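Local coordinates for protein TatD-related deoxyribonuclease (PDB 1J6O) that probably acts as a metal-dependent deoxyribonuclease of the TatD family, hydrolysing ester bonds in DNA, at residues Val117-Phe122 and Tyr148-Thr153; Ala18-His23 and Ala31-Phe36; Val204-Ile209 and Gln242-Pro247; Arg160-Ala165 and Arg261-Val266. One frame throughout, in Å; residues are numbered along the deposited sequence.

Interaction 1: residues Val117-Phe122 and Tyr148-Thr153; sequences VQKRVF and YEILRT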
loop_
_atom_site.group_PDB
_atom_site.type_symbol
_atom_site.label_atom_id
_atom_site.label_comp_id
_atom_site.label_asym_id
_atom_site.label_seq_id
_atom_site.Cartn_x
_atom_site.Cartn_y
_atom_site.Cartn_z
ATOM N N VAL A 117 18.782 1.470 -12.267
ATOM C CA VAL A 117 19.118 1.293 -10.853
ATOM C C VAL A 117 17.778 0.964 -10.156
ATOM O O VAL A 117 17.715 0.114 -9.283
ATOM C CB VAL A 117 19.758 2.617 -10.312
ATOM C CG1 VAL A 117 19.842 2.597 -8.807
ATOM C CG2 VAL A 117 21.191 2.799 -10.934
ATOM N N GLN A 118 16.707 1.656 -10.528
ATOM C CA GLN A 118 15.388 1.382 -9.911
ATOM C C GLN A 118 14.987 -0.058 -10.219
ATOM O O GLN A 118 14.522 -0.807 -9.352
ATOM C CB GLN A 118 14.313 2.296 -10.497
ATOM C CG GLN A 118 14.404 3.745 -10.039
ATOM C CD GLN A 118 13.224 4.525 -10.514
ATOM O OE1 GLN A 118 12.092 4.022 -10.498
ATOM N NE2 GLN A 118 13.460 5.772 -10.938
ATOM N N LYS A 119 15.131 -0.428 -11.488
ATOM C CA LYS A 119 14.786 -1.778 -11.913
ATOM C C LYS A 119 15.529 -2.856 -11.137
ATOM O O LYS A 119 14.906 -3.811 -10.700
ATOM C CB LYS A 119 15.067 -1.966 -13.404
ATOM C CG LYS A 119 14.065 -1.313 -14.292
ATOM C CD LYS A 119 14.516 -1.499 -15.737
ATOM C CE LYS A 119 13.489 -1.062 -16.746
ATOM N NZ LYS A 119 14.016 -1.405 -18.123
ATOM N N ARG A 120 16.841 -2.713 -10.929
ATOM C CA ARG A 120 17.536 -3.765 -10.199
ATOM C C ARG A 120 17.110 -3.884 -8.736
ATOM O O ARG A 120 16.973 -4.990 -8.212
ATOM C CB ARG A 120 19.064 -3.611 -10.300
ATOM C CG ARG A 120 19.681 -2.569 -9.406
ATOM C CD ARG A 120 21.109 -2.951 -8.987
ATOM N NE ARG A 120 21.211 -2.904 -7.526
ATOM C CZ ARG A 120 21.778 -3.846 -6.770
ATOM N NH1 ARG A 120 22.324 -4.928 -7.328
ATOM N NH2 ARG A 120 21.748 -3.728 -5.450
ATOM N N VAL A 121 16.909 -2.742 -8.090
ATOM C CA VAL A 121 16.495 -2.696 -6.680
ATOM C C VAL A 121 15.084 -3.277 -6.518
ATOM O O VAL A 121 14.786 -3.950 -5.515
ATOM C CB VAL A 121 16.557 -1.232 -6.165
ATOM C CG1 VAL A 121 15.866 -1.088 -4.805
ATOM C CG2 VAL A 121 18.039 -0.792 -6.054
ATOM N N PHE A 122 14.234 -3.025 -7.507
ATOM C CA PHE A 122 12.848 -3.517 -7.513
ATOM C C PHE A 122 12.906 -5.035 -7.698
ATOM O O PHE A 122 12.280 -5.803 -6.968
ATOM C CB PHE A 122 12.089 -2.857 -8.662
ATOM C CG PHE A 122 10.654 -3.334 -8.827
ATOM C CD1 PHE A 122 9.874 -3.681 -7.726
ATOM C CD2 PHE A 122 10.055 -3.305 -10.075
ATOM C CE1 PHE A 122 8.516 -3.978 -7.872
ATOM C CE2 PHE A 122 8.680 -3.603 -10.245
ATOM C CZ PHE A 122 7.911 -3.936 -9.138
ATOM N N TYR A 148 5.024 -4.091 -15.127
ATOM C CA TYR A 148 4.330 -5.318 -15.529
ATOM C C TYR A 148 5.326 -6.343 -16.075
ATOM O O TYR A 148 5.341 -7.495 -15.645
ATOM C CB TYR A 148 3.285 -5.033 -16.604
ATOM C CG TYR A 148 2.498 -6.266 -16.988
ATOM C CD1 TYR A 148 1.527 -6.798 -16.127
ATOM C CD2 TYR A 148 2.702 -6.892 -18.218
ATOM C CE1 TYR A 148 0.768 -7.928 -16.493
ATOM C CE2 TYR A 148 1.954 -8.014 -18.591
ATOM C CZ TYR A 148 0.992 -8.526 -17.728
ATOM O OH TYR A 148 0.269 -9.649 -18.092
ATOM N N GLU A 149 6.147 -5.923 -17.036
ATOM C CA GLU A 149 7.145 -6.809 -17.631
ATOM C C GLU A 149 8.018 -7.462 -16.553
ATOM O O GLU A 149 8.270 -8.666 -16.578
ATOM C CB GLU A 149 8.047 -6.023 -18.590
ATOM C CG GLU A 149 7.492 -5.818 -19.992
ATOM C CD GLU A 149 7.429 -7.113 -20.797
ATOM O OE1 GLU A 149 8.388 -7.915 -20.714
ATOM O OE2 GLU A 149 6.430 -7.315 -21.522
ATOM N N ILE A 150 8.483 -6.660 -15.600
ATOM C CA ILE A 150 9.325 -7.182 -14.533
ATOM C C ILE A 150 8.602 -8.187 -13.636
ATOM O O ILE A 150 9.101 -9.272 -13.370
ATOM C CB ILE A 150 9.851 -6.029 -13.662
ATOM C CG1 ILE A 150 10.841 -5.191 -14.482
ATOM C CG2 ILE A 150 10.518 -6.571 -12.409
ATOM C CD1 ILE A 150 11.393 -3.968 -13.724
ATOM N N LEU A 151 7.418 -7.824 -13.175
ATOM C CA LEU A 151 6.658 -8.724 -12.303
ATOM C C LEU A 151 6.303 -10.059 -12.959
ATOM O O LEU A 151 6.497 -11.124 -12.369
ATOM C CB LEU A 151 5.392 -8.005 -11.825
ATOM C CG LEU A 151 5.702 -6.881 -10.824
ATOM C CD1 LEU A 151 4.581 -5.861 -10.743
ATOM C CD2 LEU A 151 5.975 -7.509 -9.474
ATOM N N ARG A 152 5.812 -10.009 -14.191
ATOM C CA ARG A 152 5.447 -11.239 -14.875
ATOM C C ARG A 152 6.673 -12.081 -15.198
ATOM O O ARG A 152 6.562 -13.278 -15.447
ATOM C CB ARG A 152 4.654 -10.930 -16.154
ATOM C CG ARG A 152 5.443 -10.293 -17.292
ATOM C CD ARG A 152 4.638 -10.367 -18.602
ATOM N NE ARG A 152 5.404 -10.016 -19.803
ATOM C CZ ARG A 152 6.657 -10.410 -20.043
ATOM N NH1 ARG A 152 7.308 -11.165 -19.159
ATOM N NH2 ARG A 152 7.258 -10.066 -21.179
ATOM N N THR A 153 7.845 -11.460 -15.174
ATOM C CA THR A 153 9.081 -12.171 -15.467
ATOM C C THR A 153 9.492 -13.177 -14.393
ATOM O O THR A 153 10.035 -14.235 -14.716
ATOM C CB THR A 153 10.262 -11.192 -15.709
ATOM O OG1 THR A 153 10.047 -10.475 -16.933
ATOM C CG2 THR A 153 11.588 -11.957 -15.790
#
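The ring of F122 offers CD2, CE2 and CZ to I150 and L151, which approach it obliquely. F122 CD2 lies 3.9 Å from I150 CD1. At the end of the ring, F122 CZ meets the branch point of the leucine, 4.0 Å from L151 CG. Both methyls of L151 stay close to that same CZ, and the leucine side chain runs at about a right angle to the phenylalanine. With its CG anti to the backbone N (chi1 177°), F122 extends its ring across the interface between the helices. These are helices 115-132 and 144-153, neighbours on the outside of the TIM-type barrel that follow strands 98-107 and 136-141. The two short segments run nearly parallel, crossing at -28° with their axes 11.3 Å apart, a spacing that large side chains have to bridge. Cut back to an alanine here, the side chain would probably no longer reach I150 CD1 and L151 CG, leaving both without their aromatic partner and removing part of the packing on T104 and L106 of strand 98-107. Nearer the solvent, the aliphatic part of K119 lies against the same isoleucine, K119 CG standing 3.8 Å from I150 CD1. The extended K119 chain carries NZ onward to a salt bridge with E116, and L151 also packs on F176 and L179 of helix 170-179.

Interaction 2: residues Ala18-His23 and Ala31-Phe36; sequences AHLHFH and AVISSF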
loop_
_atom_site.group_PDB
_atom_site.type_symbol
_atom_site.label_atom_id
_atom_site.label_comp_id
_atom_site.label_asym_id
_atom_site.label_seq_id
_atom_site.Cartn_x
_atom_site.Cartn_y
_atom_site.Cartn_z
ATOM N N ALA A 18 0.107 3.097 5.174
ATOM C CA ALA A 18 0.252 4.275 6.020
ATOM C C ALA A 18 1.744 4.555 6.341
ATOM O O ALA A 18 2.566 3.663 6.212
ATOM C CB ALA A 18 -0.487 4.029 7.290
ATOM N N HIS A 19 2.074 5.787 6.745
ATOM C CA HIS A 19 3.461 6.152 7.098
ATOM C C HIS A 19 3.294 6.954 8.392
ATOM O O HIS A 19 3.671 8.161 8.463
ATOM C CB HIS A 19 4.084 7.082 6.035
ATOM C CG HIS A 19 4.051 6.523 4.643
ATOM N ND1 HIS A 19 4.866 5.488 4.241
ATOM C CD2 HIS A 19 3.342 6.895 3.546
ATOM C CE1 HIS A 19 4.674 5.254 2.952
ATOM N NE2 HIS A 19 3.757 6.099 2.505
ATOM N N LEU A 20 2.781 6.293 9.422
ATOM C CA LEU A 20 2.544 6.945 10.708
ATOM C C LEU A 20 3.791 7.384 11.441
ATOM O O LEU A 20 3.727 8.229 12.349
ATOM C CB LEU A 20 1.687 6.024 11.588
ATOM C CG LEU A 20 0.255 5.834 11.062
ATOM C CD1 LEU A 20 -0.413 4.593 11.709
ATOM C CD2 LEU A 20 -0.544 7.092 11.360
ATOM N N HIS A 21 4.920 6.827 11.027
ATOM C CA HIS A 21 6.195 7.156 11.642
ATOM C C HIS A 21 6.842 8.398 11.036
ATOM O O HIS A 21 7.908 8.817 11.503
ATOM C CB HIS A 21 7.153 5.961 11.555
ATOM C CG HIS A 21 7.399 5.496 10.158
ATOM N ND1 HIS A 21 6.387 5.018 9.344
ATOM C CD2 HIS A 21 8.520 5.532 9.393
ATOM C CE1 HIS A 21 6.874 4.789 8.136
ATOM N NE2 HIS A 21 8.167 5.096 8.138
ATOM N N PHE A 22 6.228 8.988 10.006
ATOM C CA PHE A 22 6.789 10.181 9.392
ATOM C C PHE A 22 6.675 11.328 10.388
ATOM O O PHE A 22 5.813 11.304 11.294
ATOM C CB PHE A 22 6.067 10.531 8.097
ATOM C CG PHE A 22 6.476 9.677 6.915
ATOM C CD1 PHE A 22 7.282 8.544 7.078
ATOM C CD2 PHE A 22 6.093 10.044 5.617
ATOM C CE1 PHE A 22 7.709 7.788 5.964
ATOM C CE2 PHE A 22 6.522 9.282 4.501
ATOM C CZ PHE A 22 7.326 8.165 4.686
ATOM N N HIS A 23 7.544 12.326 10.232
ATOM C CA HIS A 23 7.531 13.464 11.142
ATOM C C HIS A 23 6.231 14.272 11.224
ATOM O O HIS A 23 6.007 14.983 12.217
ATOM C CB HIS A 23 8.732 14.380 10.834
ATOM C CG HIS A 23 8.512 15.324 9.696
ATOM N ND1 HIS A 23 7.796 16.496 9.825
ATOM C CD2 HIS A 23 8.942 15.286 8.411
ATOM C CE1 HIS A 23 7.795 17.140 8.669
ATOM N NE2 HIS A 23 8.485 16.429 7.795
ATOM N N ALA A 31 -2.228 9.653 19.897
ATOM C CA ALA A 31 -3.667 9.907 19.843
ATOM C C ALA A 31 -4.312 9.324 18.583
ATOM O O ALA A 31 -5.426 8.762 18.618
ATOM C CB ALA A 31 -3.927 11.418 19.910
ATOM N N VAL A 32 -3.603 9.456 17.472
ATOM C CA VAL A 32 -4.099 8.951 16.196
ATOM C C VAL A 32 -4.232 7.438 16.258
ATOM O O VAL A 32 -5.263 6.869 15.882
ATOM C CB VAL A 32 -3.145 9.399 15.042
ATOM C CG1 VAL A 32 -3.461 8.658 13.705
ATOM C CG2 VAL A 32 -3.323 10.907 14.822
ATOM N N ILE A 33 -3.214 6.785 16.788
ATOM C CA ILE A 33 -3.231 5.338 16.883
ATOM C C ILE A 33 -4.226 4.839 17.929
ATOM O O ILE A 33 -5.001 3.908 17.689
ATOM C CB ILE A 33 -1.803 4.824 17.179
ATOM C CG1 ILE A 33 -0.916 5.058 15.945
ATOM C CG2 ILE A 33 -1.806 3.346 17.484
ATOM C CD1 ILE A 33 0.568 4.927 16.264
ATOM N N SER A 34 -4.234 5.465 19.088
ATOM C CA SER A 34 -5.172 5.009 20.098
ATOM C C SER A 34 -6.620 5.242 19.681
ATOM O O SER A 34 -7.540 4.656 20.272
ATOM C CB SER A 34 -4.873 5.672 21.452
ATOM O OG SER A 34 -5.194 7.049 21.409
ATOM N N SER A 35 -6.876 6.070 18.673
ATOM C CA SER A 35 -8.269 6.264 18.307
ATOM C C SER A 35 -8.719 5.393 17.132
ATOM O O SER A 35 -9.817 5.565 16.615
ATOM C CB SER A 35 -8.546 7.742 18.021
ATOM O OG SER A 35 -7.737 8.210 16.960
ATOM N N PHE A 36 -7.877 4.453 16.709
ATOM C CA PHE A 36 -8.251 3.590 15.589
ATOM C C PHE A 36 -9.571 2.868 15.817
ATOM O O PHE A 36 -10.449 2.878 14.948
ATOM C CB PHE A 36 -7.156 2.571 15.311
ATOM C CG PHE A 36 -5.968 3.142 14.585
ATOM C CD1 PHE A 36 -6.036 4.398 13.997
ATOM C CD2 PHE A 36 -4.797 2.399 14.447
ATOM C CE1 PHE A 36 -4.952 4.925 13.269
ATOM C CE2 PHE A 36 -3.725 2.916 13.732
ATOM C CZ PHE A 36 -3.808 4.181 13.145
#
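L20 and I33 are the residues of closest backbone approach, 8.6 Å between their CA atoms, where a type I beta turn from H19 to F22 faces the end of helix 29-34. This is the first beta-to-alpha connection of the TIM-type barrel: the chain leaves strand 13-18, turns, and packs back on the helix that follows. L20 alone supplies its side of the contact. With CG anti to the carbonyl carbon (chi1 -67°), L20 sends both methyls to the helix, CD2 lying 4.1 Å from V32 CG1 and CD1 4.3 Å from I33 CG1. L20 also packs on V44 and L60, which places the leucine in the layer between barrel and helices. The preceding residue, H19, is a predicted ligand of a divalent metal, and its NE2 is hydrogen-bonded to D214. On the helix side, I33 CA sits over the centre of one face of the F36 ring, and L20 reaches the ring at its edge, in plane, with CD1 3.7 Å from F36 CZ.

Interaction 3: residues Val204-Ile209 and Gln242-Pro247; sequences VGLEYI and QVLGVP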
loop_
_atom_site.group_PDB
_atom_site.type_symbol
_atom_site.label_atom_id
_atom_site.label_comp_id
_atom_site.label_asym_id
_atom_site.label_seq_id
_atom_site.Cartn_x
_atom_site.Cartn_y
_atom_site.Cartn_z
ATOM N N VAL A 204 -13.741 -2.420 -12.232
ATOM C CA VAL A 204 -13.077 -3.484 -11.492
ATOM C C VAL A 204 -13.902 -4.140 -10.390
ATOM O O VAL A 204 -13.855 -5.356 -10.213
ATOM C CB VAL A 204 -11.750 -2.962 -10.902
ATOM C CG1 VAL A 204 -11.110 -4.023 -10.037
ATOM C CG2 VAL A 204 -10.806 -2.569 -12.051
ATOM N N GLY A 205 -14.635 -3.341 -9.627
ATOM C CA GLY A 205 -15.433 -3.933 -8.579
ATOM C C GLY A 205 -14.690 -4.194 -7.283
ATOM O O GLY A 205 -13.463 -4.100 -7.214
ATOM N N LEU A 206 -15.450 -4.578 -6.264
ATOM C CA LEU A 206 -14.902 -4.851 -4.951
ATOM C C LEU A 206 -14.001 -6.054 -4.736
ATOM O O LEU A 206 -13.262 -6.093 -3.763
ATOM C CB LEU A 206 -16.036 -4.903 -3.926
ATOM C CG LEU A 206 -16.796 -3.588 -3.670
ATOM C CD1 LEU A 206 -17.867 -3.847 -2.619
ATOM C CD2 LEU A 206 -15.857 -2.497 -3.153
ATOM N N GLU A 207 -14.038 -7.040 -5.623
ATOM C CA GLU A 207 -13.201 -8.209 -5.437
ATOM C C GLU A 207 -11.708 -7.922 -5.614
ATOM O O GLU A 207 -10.861 -8.680 -5.138
ATOM C CB GLU A 207 -13.616 -9.294 -6.439
ATOM C CG GLU A 207 -13.019 -10.651 -6.173
ATOM C CD GLU A 207 -13.364 -11.672 -7.253
ATOM O OE1 GLU A 207 -14.507 -11.639 -7.768
ATOM O OE2 GLU A 207 -12.492 -12.513 -7.571
ATOM N N TYR A 208 -11.379 -6.805 -6.245
ATOM C CA TYR A 208 -9.969 -6.500 -6.472
ATOM C C TYR A 208 -9.393 -5.231 -5.879
ATOM O O TYR A 208 -8.354 -4.771 -6.322
ATOM C CB TYR A 208 -9.724 -6.490 -7.978
ATOM C CG TYR A 208 -10.144 -7.788 -8.615
ATOM C CD1 TYR A 208 -9.521 -8.979 -8.255
ATOM C CD2 TYR A 208 -11.207 -7.838 -9.514
ATOM C CE1 TYR A 208 -9.948 -10.207 -8.761
ATOM C CE2 TYR A 208 -11.648 -9.076 -10.036
ATOM C CZ TYR A 208 -11.009 -10.245 -9.644
ATOM O OH TYR A 208 -11.411 -11.475 -10.109
ATOM N N ILE A 209 -10.030 -4.677 -4.870
ATOM C CA ILE A 209 -9.482 -3.453 -4.307
ATOM C C ILE A 209 -9.347 -3.429 -2.787
ATOM O O ILE A 209 -10.063 -4.127 -2.079
ATOM C CB ILE A 209 -10.361 -2.248 -4.676
ATOM C CG1 ILE A 209 -11.764 -2.462 -4.137
ATOM C CG2 ILE A 209 -10.457 -2.080 -6.212
ATOM C CD1 ILE A 209 -12.667 -1.254 -4.266
ATOM N N GLN A 242 -20.699 5.066 -3.532
ATOM C CA GLN A 242 -21.571 5.819 -4.421
ATOM C C GLN A 242 -21.323 5.465 -5.878
ATOM O O GLN A 242 -22.260 5.282 -6.662
ATOM C CB GLN A 242 -21.368 7.313 -4.190
ATOM C CG GLN A 242 -21.664 7.682 -2.757
ATOM C CD GLN A 242 -21.338 9.106 -2.431
ATOM O OE1 GLN A 242 -20.437 9.706 -3.028
ATOM N NE2 GLN A 242 -22.055 9.662 -1.462
ATOM N N VAL A 243 -20.056 5.348 -6.246
ATOM C CA VAL A 243 -19.736 5.013 -7.626
ATOM C C VAL A 243 -20.206 3.609 -8.014
ATOM O O VAL A 243 -20.578 3.367 -9.177
ATOM C CB VAL A 243 -18.212 5.139 -7.880
ATOM C CG1 VAL A 243 -17.824 4.402 -9.171
ATOM C CG2 VAL A 243 -17.812 6.626 -7.985
ATOM N N LEU A 244 -20.201 2.685 -7.056
ATOM C CA LEU A 244 -20.622 1.315 -7.326
ATOM C C LEU A 244 -22.086 1.073 -7.036
ATOM O O LEU A 244 -22.599 -0.004 -7.327
ATOM C CB LEU A 244 -19.811 0.330 -6.492
ATOM C CG LEU A 244 -18.329 0.204 -6.851
ATOM C CD1 LEU A 244 -17.655 -0.663 -5.811
ATOM C CD2 LEU A 244 -18.176 -0.396 -8.229
ATOM N N GLY A 245 -22.739 2.069 -6.453
ATOM C CA GLY A 245 -24.143 1.930 -6.125
ATOM C C GLY A 245 -24.400 0.834 -5.100
ATOM O O GLY A 245 -25.384 0.088 -5.226
ATOM N N VAL A 246 -23.536 0.712 -4.088
ATOM C CA VAL A 246 -23.717 -0.315 -3.060
ATOM C C VAL A 246 -23.588 0.272 -1.646
ATOM O O VAL A 246 -23.065 1.372 -1.463
ATOM C CB VAL A 246 -22.699 -1.498 -3.225
ATOM C CG1 VAL A 246 -22.783 -2.065 -4.638
ATOM C CG2 VAL A 246 -21.268 -1.035 -2.923
ATOM N N PRO A 247 -24.093 -0.438 -0.629
ATOM C CA PRO A 247 -23.980 0.096 0.735
ATOM C C PRO A 247 -22.504 0.243 1.174
ATOM O O PRO A 247 -21.629 -0.496 0.696
ATOM C CB PRO A 247 -24.714 -0.948 1.581
ATOM C CG PRO A 247 -25.661 -1.603 0.616
ATOM C CD PRO A 247 -24.874 -1.683 -0.664
#
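Two chain turns at the ends of helices meet here on the outer layer of the TIM-type barrel, L206 and L244 forming the centre of the contact. Helix 195-204 gives way to the loop leading to strand 209-211, and helix 233-244 closes in a Schellman motif whose C-prime residue is G245, at positive phi. The backbones come closest at G205 and L244, 7.5 Å between CA atoms. G205 also has positive phi (84°), and a side chain at these backbone angles would collide with the V204 carbonyl oxygen. G205 CA is 4.5 Å from L244 CD2. The other methyl, L244 CD1, rests against the CG-CD2 bond of L206, 3.7 Å from L206 CG and equally far from L206 CD2. L244 CG is anti to its own carbonyl carbon (chi1 -68°), which directs the methyls at the loop, and the two leucines meet at a slant. Helix 248-264 provides the floor: V251 touches both L206 and V246, and A254 packs on L206 as well. The packing lies near the protein surface, remote from the predicted metal ligands. At its margin the remaining methyl of L206 faces the residue after the Schellman glycine, with L206 CD1 4.4 Å from V246 CG2.

Interaction 4: residues Arg160-Ala165 and Arg261-Val266; sequences RGVIHA and RIFLEV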
loop_
_atom_site.group_PDB
_atom_site.type_symbol
_atom_site.label_atom_id
_atom_site.label_comp_id
_atom_site.label_asym_id
_atom_site.label_seq_id
_atom_site.Cartn_x
_atom_site.Cartn_y
_atom_site.Cartn_z
ATOM N N ARG A 160 0.407 -12.368 -4.273
ATOM C CA ARG A 160 1.193 -11.365 -4.984
ATOM C C ARG A 160 1.317 -10.037 -4.234
ATOM O O ARG A 160 2.436 -9.533 -4.001
ATOM C CB ARG A 160 0.585 -11.136 -6.358
ATOM C CG ARG A 160 0.288 -12.445 -7.086
ATOM C CD ARG A 160 1.128 -12.602 -8.319
ATOM N NE ARG A 160 0.808 -13.834 -9.040
ATOM C CZ ARG A 160 1.106 -15.056 -8.610
ATOM N NH1 ARG A 160 1.735 -15.233 -7.451
ATOM N NH2 ARG A 160 0.792 -16.103 -9.360
ATOM N N GLY A 161 0.177 -9.464 -3.874
ATOM C CA GLY A 161 0.210 -8.198 -3.159
ATOM C C GLY A 161 -0.742 -7.130 -3.660
ATOM O O GLY A 161 -1.839 -7.398 -4.164
ATOM N N VAL A 162 -0.294 -5.889 -3.538
ATOM C CA VAL A 162 -1.084 -4.756 -3.953
ATOM C C VAL A 162 -0.294 -3.730 -4.724
ATOM O O VAL A 162 0.867 -3.471 -4.396
ATOM C CB VAL A 162 -1.610 -4.022 -2.702
ATOM C CG1 VAL A 162 -2.563 -2.952 -3.095
ATOM C CG2 VAL A 162 -2.245 -5.042 -1.711
ATOM N N ILE A 163 -0.924 -3.139 -5.736
ATOM C CA ILE A 163 -0.285 -2.089 -6.537
ATOM C C ILE A 163 -0.959 -0.924 -5.815
ATOM O O ILE A 163 -2.141 -0.606 -6.033
ATOM C CB ILE A 163 -0.716 -2.105 -8.005
ATOM C CG1 ILE A 163 -0.377 -3.469 -8.619
ATOM C CG2 ILE A 163 -0.012 -0.966 -8.755
ATOM C CD1 ILE A 163 1.107 -3.858 -8.474
ATOM N N HIS A 164 -0.214 -0.282 -4.936
ATOM C CA HIS A 164 -0.772 0.818 -4.176
ATOM C C HIS A 164 -1.030 2.109 -4.953
ATOM O O HIS A 164 -0.363 2.387 -5.946
ATOM C CB HIS A 164 0.122 1.011 -2.943
ATOM C CG HIS A 164 0.879 2.292 -2.913
ATOM N ND1 HIS A 164 0.382 3.437 -2.326
ATOM C CD2 HIS A 164 2.117 2.606 -3.365
ATOM C CE1 HIS A 164 1.281 4.399 -2.420
ATOM N NE2 HIS A 164 2.340 3.920 -3.045
ATOM N N ALA A 165 -2.021 2.875 -4.507
ATOM C CA ALA A 165 -2.384 4.151 -5.158
ATOM C C ALA A 165 -2.426 3.947 -6.670
ATOM O O ALA A 165 -1.845 4.738 -7.440
ATOM C CB ALA A 165 -1.358 5.238 -4.804
ATOM N N ARG A 261 -6.961 -11.137 4.095
ATOM C CA ARG A 261 -6.433 -12.279 3.377
ATOM C C ARG A 261 -5.012 -12.076 2.880
ATOM O O ARG A 261 -4.157 -12.946 3.016
ATOM C CB ARG A 261 -7.347 -12.610 2.199
ATOM C CG ARG A 261 -6.941 -13.849 1.433
ATOM C CD ARG A 261 -7.792 -14.039 0.176
ATOM N NE ARG A 261 -7.503 -13.032 -0.838
ATOM C CZ ARG A 261 -8.355 -12.087 -1.216
ATOM N NH1 ARG A 261 -9.567 -12.013 -0.660
ATOM N NH2 ARG A 261 -7.996 -11.212 -2.149
ATOM N N ILE A 262 -4.753 -10.908 2.319
ATOM C CA ILE A 262 -3.420 -10.620 1.794
ATOM C C ILE A 262 -2.312 -10.480 2.819
ATOM O O ILE A 262 -1.263 -11.114 2.722
ATOM C CB ILE A 262 -3.453 -9.313 0.945
ATOM C CG1 ILE A 262 -4.246 -9.565 -0.346
ATOM C CG2 ILE A 262 -2.042 -8.878 0.558
ATOM C CD1 ILE A 262 -4.498 -8.311 -1.169
ATOM N N PHE A 263 -2.567 -9.662 3.817
ATOM C CA PHE A 263 -1.587 -9.401 4.845
ATOM C C PHE A 263 -1.570 -10.215 6.114
ATOM O O PHE A 263 -0.492 -10.461 6.672
ATOM C CB PHE A 263 -1.708 -7.913 5.212
ATOM C CG PHE A 263 -1.451 -6.989 4.051
ATOM C CD1 PHE A 263 -0.166 -6.799 3.583
ATOM C CD2 PHE A 263 -2.502 -6.312 3.443
ATOM C CE1 PHE A 263 0.080 -5.934 2.524
ATOM C CE2 PHE A 263 -2.281 -5.435 2.373
ATOM C CZ PHE A 263 -0.985 -5.244 1.912
ATOM N N LEU A 264 -2.737 -10.656 6.568
ATOM C CA LEU A 264 -2.745 -11.414 7.814
ATOM C C LEU A 264 -2.814 -12.913 7.808
ATOM O O LEU A 264 -2.533 -13.531 8.828
ATOM C CB LEU A 264 -3.847 -10.874 8.717
ATOM C CG LEU A 264 -3.694 -9.374 8.983
ATOM C CD1 LEU A 264 -4.765 -8.897 9.956
ATOM C CD2 LEU A 264 -2.276 -9.071 9.502
ATOM N N GLU A 265 -3.191 -13.508 6.694
ATOM C CA GLU A 265 -3.271 -14.958 6.670
ATOM C C GLU A 265 -1.886 -15.559 6.827
ATOM O O GLU A 265 -0.912 -15.080 6.235
ATOM C CB GLU A 265 -3.929 -15.427 5.373
ATOM C CG GLU A 265 -4.844 -16.636 5.574
ATOM C CD GLU A 265 -5.871 -16.791 4.470
ATOM O OE1 GLU A 265 -5.537 -17.348 3.395
ATOM O OE2 GLU A 265 -7.019 -16.346 4.677
ATOM N N VAL A 266 -1.790 -16.594 7.655
ATOM C CA VAL A 266 -0.512 -17.242 7.879
ATOM C C VAL A 266 -0.054 -17.848 6.544
ATOM O O VAL A 266 -0.799 -18.591 5.905
ATOM C CB VAL A 266 -0.629 -18.354 8.957
ATOM C CG1 VAL A 266 0.726 -19.004 9.182
ATOM C CG2 VAL A 266 -1.139 -17.773 10.251
#
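G161 and I262 bring the two backbones to 6.6 Å between CA atoms, where strand 161-163 runs past the last turns of helix 248-264, which widen to a pi-type turn at 261-264. G161 has a phi of 134°, a conformation in which a beta carbon would run into the carbonyl oxygen of R160; the residue contributes its backbone, and its O lies 4.1 Å from I262 CD1. V162 is the next residue along and the main contact on the strand side. Its CG2, anti to the carbonyl carbon, touches two residues of the helix, 4.0 Å from I262 CD1 and 3.8 Å from F263 CZ. The valine meets both side chains at about a right angle. Strand 161-163 is the sixth in the parallel TIM-type barrel, and the end of helix 248-264 lies across the N-terminal end of that barrel, opposite the predicted metal ligands at the C-terminal ends of the strands. I262 and F263 plug the interior there: I262 reaches L182 of strand 181-185, while F263 touches V137 of strand 136-141 and V45 of the non-adjacent strand 41-47. Within the helix the F263 ring is backed by its neighbour: I262 CG2 sits 3.7 Å above the plane, over the ring centre, while V162 CG2 comes to the same ring obliquely. Beyond V162 the chain continues to H164, a predicted ligand of the second metal; its ND1 is hydrogen-bonded to E212, which probably helps to orient the imidazole.

From the N terminus, interaction 2 comes first and closes the short loop between strand 13-18 and helix 29-34. Interaction 1 follows in series, joining helices 115-132 and 144-153, with strand 136-141 between them. Strand 161-163 comes next after helix 144-153 and opens interaction 4, whose partner lies in the last helix, 248-264. Interaction 3 is nested inside that long loop, bringing the turn after helix 195-204 to the end of helix 233-244, just before helix 248-264 begins. Interactions 1 and 2 lie on opposite sides of the chain's centre, their centres 31 Å apart, whereas interaction 4 sits nearest it, with its centre 8 Å away.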